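Local coordinates for death on curing protein (Enterobacteria phage P1, PDB 3DD7) that acts as the toxin of the phage P1 Phd–Doc addiction module, probably by inhibiting translation, and is held in check by its antitoxin Phd, at residues A[80-83]-A[84-88]; A[113-116]-A[117-121]. The protein carries 2 engineered substitutions. All coordinates share one frame; numbering follows the deposited sequence.

How the contacts relate
Contact 1 (80-88) and contact 2 (113-121) are each local, between residues three to five apart. Contact 1 comes first along the chain and runs over the C-terminal end of helix 72-86. Contact 2 lies within helix 111-122, the last helix of the chain. Helix 97-105 falls between them in sequence. Their centres are about 14 Å apart, and the two helices touch where Leu-81 CD1 meets Leu-118 CD2 at 4.2 Å. Both contacts also pack on helix 51-65, which ties them into one all-helical body. Contact 1 also meets the bound Phd peptide, so it joins the toxin core to the surface that receives the antitoxin.

Contact 1 of 2, residues A[80-83]-A[84-88]; sequences ALLF and LRRNG
Phe-83 and Asn-87 meet at the end of helix 72-86, where one carbonyl serves two donors. Phe-83 O takes a bond from Asn-87 N at 3.2 Å and another from Asn-87 ND2 at 2.9 Å. The two nitrogens arrive from opposite faces of the carbonyl plane. Asn-87 ND2 also lies over one face of the Phe-83 ring, offset toward the rim, 3.3 Å from Phe-83 CE1. Ring and amide planes are 48° apart. The Phe-83 ring is swung anti to its own nitrogen (chi1 170°), which brings it beside Asn-87. The other end of the amide is also satisfied: Asn-87 OD1 accepts from Arg-2 N. Upstream, the carbonyls of Ala-80, Leu-81 and Leu-82 receive the N-H groups of Leu-84, Arg-85 and Arg-86. Ala-80 O also bonds Ser-55 OG. A Schellman motif closes the helix, with Gly-88 at positive phi; Gly-88 N bonds Arg-85 O and Val-89 N bonds Leu-84 O. Leu-82 lies between two arginines. Its CD1 is 3.4 Å from Arg-85 NH2, and its CD2 lies over one face of the Arg-86 guanidinium. The charged ends find partners elsewhere: Arg-86 pairs with Glu-8, and Arg-85 bonds a polar side chain and the backbone of the bound Phd peptide. Ala-80, Phe-83 and Leu-84 pack on helix 51-65, where the Phe-83 ring meets Tyr-58, while Leu-81 and Leu-84 touch Tyr-122 of helix 111-122.

Contact 2 of 2, residues A[113-116]-A[117-121]; sequences SVAD and TLRRL
With chi1 at -78°, Asp-116 sets its carboxylate beside its own backbone nitrogen, and Arg-119 bends at chi3 (-69°) to bring its guanidinium back along the helix. The two groups form an i to i+3 salt bridge on one flank of the helix, with Asp-116 OD1 3.2 Å from Arg-119 NH1. The oxygen lies at the edge of the guanidinium, in its plane, although the carboxylate plane is turned 64° against it. The stronger partner of Arg-119 lies outside the turn: NH2 forms a salt bridge with Asp-50 OD1. Two carboxylates therefore share this guanidinium and probably steady its orientation. The apolar side of the turn is made by Val-114 and Leu-118. They lie side by side and point the same way, with CG1 of Val-114 4.1 Å from CD1 of Leu-118. In the backbone, Leu-118 N bonds Val-114 O at 2.9 Å. The next N-H, of Arg-119, bonds Ala-115 O at 2.8 Å. Farther along, Arg-120 NH2 forms a salt bridge with Glu-96. The apolar side faces two helices: Val-114 and Ala-115 pack on Ala-56 of helix 51-65, and Leu-118 on Phe-52 and Ser-55, while Val-114, Thr-117 and Leu-118 meet Leu-100 of helix 97-105.

Contact 1 of 2, residues A[80-83]-A[84-88]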
loop_
_atom_site.group_PDB
_atom_site.type_symbol
_atom_site.label_atom_id
_atom_site.label_comp_id
_atom_site.label_asym_id
_atom_site.label_seq_id
_atom_site.Cartn_x
_atom_site.Cartn_y
_atom_site.Cartn_z
ATOM N N ALA A 80 -1.080 2.341 0.194
ATOM C CA ALA A 80 -2.053 2.782 -0.818
ATOM C C ALA A 80 -3.086 3.709 -0.191
ATOM O O ALA A 80 -3.453 4.738 -0.765
ATOM C CB ALA A 80 -2.757 1.571 -1.457
ATOM N N LEU A 81 -3.523 3.362 1.016
ATOM C CA LEU A 81 -4.594 4.123 1.656
ATOM C C LEU A 81 -4.036 5.393 2.309
ATOM O O LEU A 81 -4.693 6.444 2.328
ATOM C CB LEU A 81 -5.400 3.236 2.613
ATOM C CG LEU A 81 -6.613 2.561 1.939
ATOM C CD1 LEU A 81 -6.350 1.763 0.643
ATOM C CD2 LEU A 81 -7.462 1.735 2.926
ATOM N N LEU A 82 -2.797 5.299 2.787
ATOM C CA LEU A 82 -2.072 6.484 3.254
ATOM C C LEU A 82 -1.929 7.489 2.114
ATOM O O LEU A 82 -2.139 8.701 2.296
ATOM C CB LEU A 82 -0.696 6.097 3.805
ATOM C CG LEU A 82 0.172 7.253 4.322
ATOM C CD1 LEU A 82 -0.516 8.062 5.420
ATOM C CD2 LEU A 82 1.564 6.746 4.766
ATOM N N PHE A 83 -1.565 6.976 0.942
ATOM C CA PHE A 83 -1.477 7.777 -0.253
ATOM C C PHE A 83 -2.807 8.503 -0.518
ATOM O O PHE A 83 -2.823 9.727 -0.699
ATOM C CB PHE A 83 -1.056 6.941 -1.463
ATOM C CG PHE A 83 -1.179 7.693 -2.741
ATOM C CD1 PHE A 83 -0.163 8.566 -3.148
ATOM C CD2 PHE A 83 -2.336 7.597 -3.506
ATOM C CE1 PHE A 83 -0.288 9.289 -4.292
ATOM C CE2 PHE A 83 -2.474 8.353 -4.665
ATOM C CZ PHE A 83 -1.438 9.196 -5.059
ATOM N N LEU A 84 -3.915 7.763 -0.527
ATOM C CA LEU A 84 -5.228 8.395 -0.746
ATOM C C LEU A 84 -5.524 9.469 0.307
ATOM O O LEU A 84 -5.933 10.572 -0.038
ATOM C CB LEU A 84 -6.353 7.362 -0.806
ATOM C CG LEU A 84 -6.415 6.432 -2.018
ATOM C CD1 LEU A 84 -7.524 5.401 -1.757
ATOM C CD2 LEU A 84 -6.583 7.154 -3.386
ATOM N N ARG A 85 -5.319 9.137 1.583
ATOM C CA ARG A 85 -5.542 10.074 2.683
ATOM C C ARG A 85 -4.722 11.378 2.565
ATOM O O ARG A 85 -5.247 12.486 2.799
ATOM C CB ARG A 85 -5.314 9.384 4.031
ATOM C CG ARG A 85 -5.702 10.245 5.238
ATOM C CD ARG A 85 -5.346 9.537 6.514
ATOM N NE ARG A 85 -3.932 9.727 6.838
ATOM C CZ ARG A 85 -3.331 9.281 7.943
ATOM N NH1 ARG A 85 -3.994 8.588 8.858
ATOM N NH2 ARG A 85 -2.048 9.537 8.128
ATOM N N ARG A 86 -3.450 11.268 2.198
ATOM C CA ARG A 86 -2.613 12.460 2.050
ATOM C C ARG A 86 -3.099 13.355 0.925
ATOM O O ARG A 86 -2.881 14.574 0.939
ATOM C CB ARG A 86 -1.195 12.081 1.706
ATOM C CG ARG A 86 -0.537 11.224 2.694
ATOM C CD ARG A 86 0.906 11.535 2.593
ATOM N NE ARG A 86 1.515 11.248 3.863
ATOM C CZ ARG A 86 2.790 10.978 4.016
ATOM N NH1 ARG A 86 3.589 10.984 2.962
ATOM N NH2 ARG A 86 3.246 10.705 5.228
ATOM N N ASN A 87 -3.718 12.733 -0.073
ATOM C CA ASN A 87 -4.214 13.479 -1.222
ATOM C C ASN A 87 -5.675 13.898 -1.094
ATOM O O ASN A 87 -6.325 14.246 -2.075
ATOM C CB ASN A 87 -3.913 12.720 -2.509
ATOM C CG ASN A 87 -2.436 12.764 -2.851
ATOM O OD1 ASN A 87 -1.937 13.781 -3.337
ATOM N ND2 ASN A 87 -1.709 11.678 -2.542
ATOM N N GLY A 88 -6.170 13.862 0.141
ATOM C CA GLY A 88 -7.484 14.413 0.475
ATOM C C GLY A 88 -8.647 13.465 0.256
ATOM O O GLY A 88 -9.797 13.882 0.298
#

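Contact 2 of 2, residues A[113-116]-A[117-121]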
loop_
_atom_site.group_PDB
_atom_site.type_symbol
_atom_site.label_atom_id
_atom_site.label_comp_id
_atom_site.label_asym_id
_atom_site.label_seq_id
_atom_site.Cartn_x
_atom_site.Cartn_y
_atom_site.Cartn_z
ATOM N N SER A 113 -7.843 -2.983 -12.151
ATOM C CA SER A 113 -8.928 -3.578 -11.382
ATOM C C SER A 113 -8.876 -3.153 -9.901
ATOM O O SER A 113 -9.915 -2.883 -9.282
ATOM C CB SER A 113 -8.903 -5.091 -11.569
ATOM O OG SER A 113 -9.005 -5.409 -12.962
ATOM N N VAL A 114 -7.673 -3.103 -9.332
ATOM C CA VAL A 114 -7.525 -2.601 -7.963
ATOM C C VAL A 114 -8.026 -1.154 -7.877
ATOM O O VAL A 114 -8.791 -0.793 -6.963
ATOM C CB VAL A 114 -6.069 -2.737 -7.431
ATOM C CG1 VAL A 114 -5.968 -2.079 -6.069
ATOM C CG2 VAL A 114 -5.717 -4.219 -7.300
ATOM N N ALA A 115 -7.643 -0.344 -8.859
ATOM C CA ALA A 115 -8.099 1.047 -8.899
ATOM C C ALA A 115 -9.620 1.125 -8.978
ATOM O O ALA A 115 -10.231 1.974 -8.319
ATOM C CB ALA A 115 -7.449 1.816 -10.045
ATOM N N ASP A 116 -10.228 0.229 -9.760
ATOM C CA ASP A 116 -11.683 0.227 -9.915
ATOM C C ASP A 116 -12.355 -0.019 -8.572
ATOM O O ASP A 116 -13.363 0.609 -8.242
ATOM C CB ASP A 116 -12.134 -0.834 -10.931
ATOM C CG ASP A 116 -11.921 -0.405 -12.373
ATOM O OD1 ASP A 116 -11.870 0.809 -12.646
ATOM O OD2 ASP A 116 -11.824 -1.298 -13.251
ATOM N N THR A 117 -11.778 -0.920 -7.790
ATOM C CA THR A 117 -12.338 -1.253 -6.487
ATOM C C THR A 117 -12.141 -0.103 -5.497
ATOM O O THR A 117 -13.070 0.271 -4.775
ATOM C CB THR A 117 -11.754 -2.564 -5.942
ATOM O OG1 THR A 117 -12.032 -3.608 -6.890
ATOM C CG2 THR A 117 -12.375 -2.922 -4.601
ATOM N N LEU A 118 -10.933 0.442 -5.450
ATOM C CA LEU A 118 -10.657 1.577 -4.558
ATOM C C LEU A 118 -11.574 2.756 -4.900
ATOM O O LEU A 118 -12.063 3.451 -3.999
ATOM C CB LEU A 118 -9.188 2.007 -4.655
ATOM C CG LEU A 118 -8.148 0.984 -4.181
ATOM C CD1 LEU A 118 -6.729 1.574 -4.320
ATOM C CD2 LEU A 118 -8.427 0.533 -2.784
ATOM N N ARG A 119 -11.798 2.989 -6.194
ATOM C CA ARG A 119 -12.654 4.095 -6.627
ATOM C C ARG A 119 -14.104 3.869 -6.172
ATOM O O ARG A 119 -14.783 4.809 -5.744
ATOM C CB ARG A 119 -12.578 4.276 -8.149
ATOM C CG ARG A 119 -13.272 5.537 -8.686
ATOM C CD ARG A 119 -13.141 5.619 -10.213
ATOM N NE ARG A 119 -11.761 5.887 -10.620
ATOM C CZ ARG A 119 -10.949 4.986 -11.162
ATOM N NH1 ARG A 119 -11.367 3.742 -11.373
ATOM N NH2 ARG A 119 -9.717 5.318 -11.490
ATOM N N ARG A 120 -14.582 2.628 -6.271
ATOM C CA ARG A 120 -15.924 2.323 -5.771
ATOM C C ARG A 120 -16.005 2.578 -4.276
ATOM O O ARG A 120 -16.947 3.212 -3.807
ATOM C CB ARG A 120 -16.346 0.889 -6.083
ATOM C CG ARG A 120 -17.568 0.415 -5.300
ATOM C CD ARG A 120 -18.094 -0.898 -5.829
ATOM N NE ARG A 120 -17.138 -2.000 -5.720
ATOM C CZ ARG A 120 -16.955 -2.717 -4.605
ATOM N NH1 ARG A 120 -17.635 -2.428 -3.499
ATOM N NH2 ARG A 120 -16.088 -3.727 -4.591
ATOM N N LEU A 121 -15.018 2.077 -3.536
ATOM C CA LEU A 121 -15.030 2.192 -2.081
ATOM C C LEU A 121 -14.940 3.638 -1.613
ATOM O O LEU A 121 -15.726 4.054 -0.756
ATOM C CB LEU A 121 -13.911 1.351 -1.450
ATOM C CG LEU A 121 -14.120 -0.170 -1.513
ATOM C CD1 LEU A 121 -12.875 -0.893 -1.050
ATOM C CD2 LEU A 121 -15.348 -0.603 -0.671
#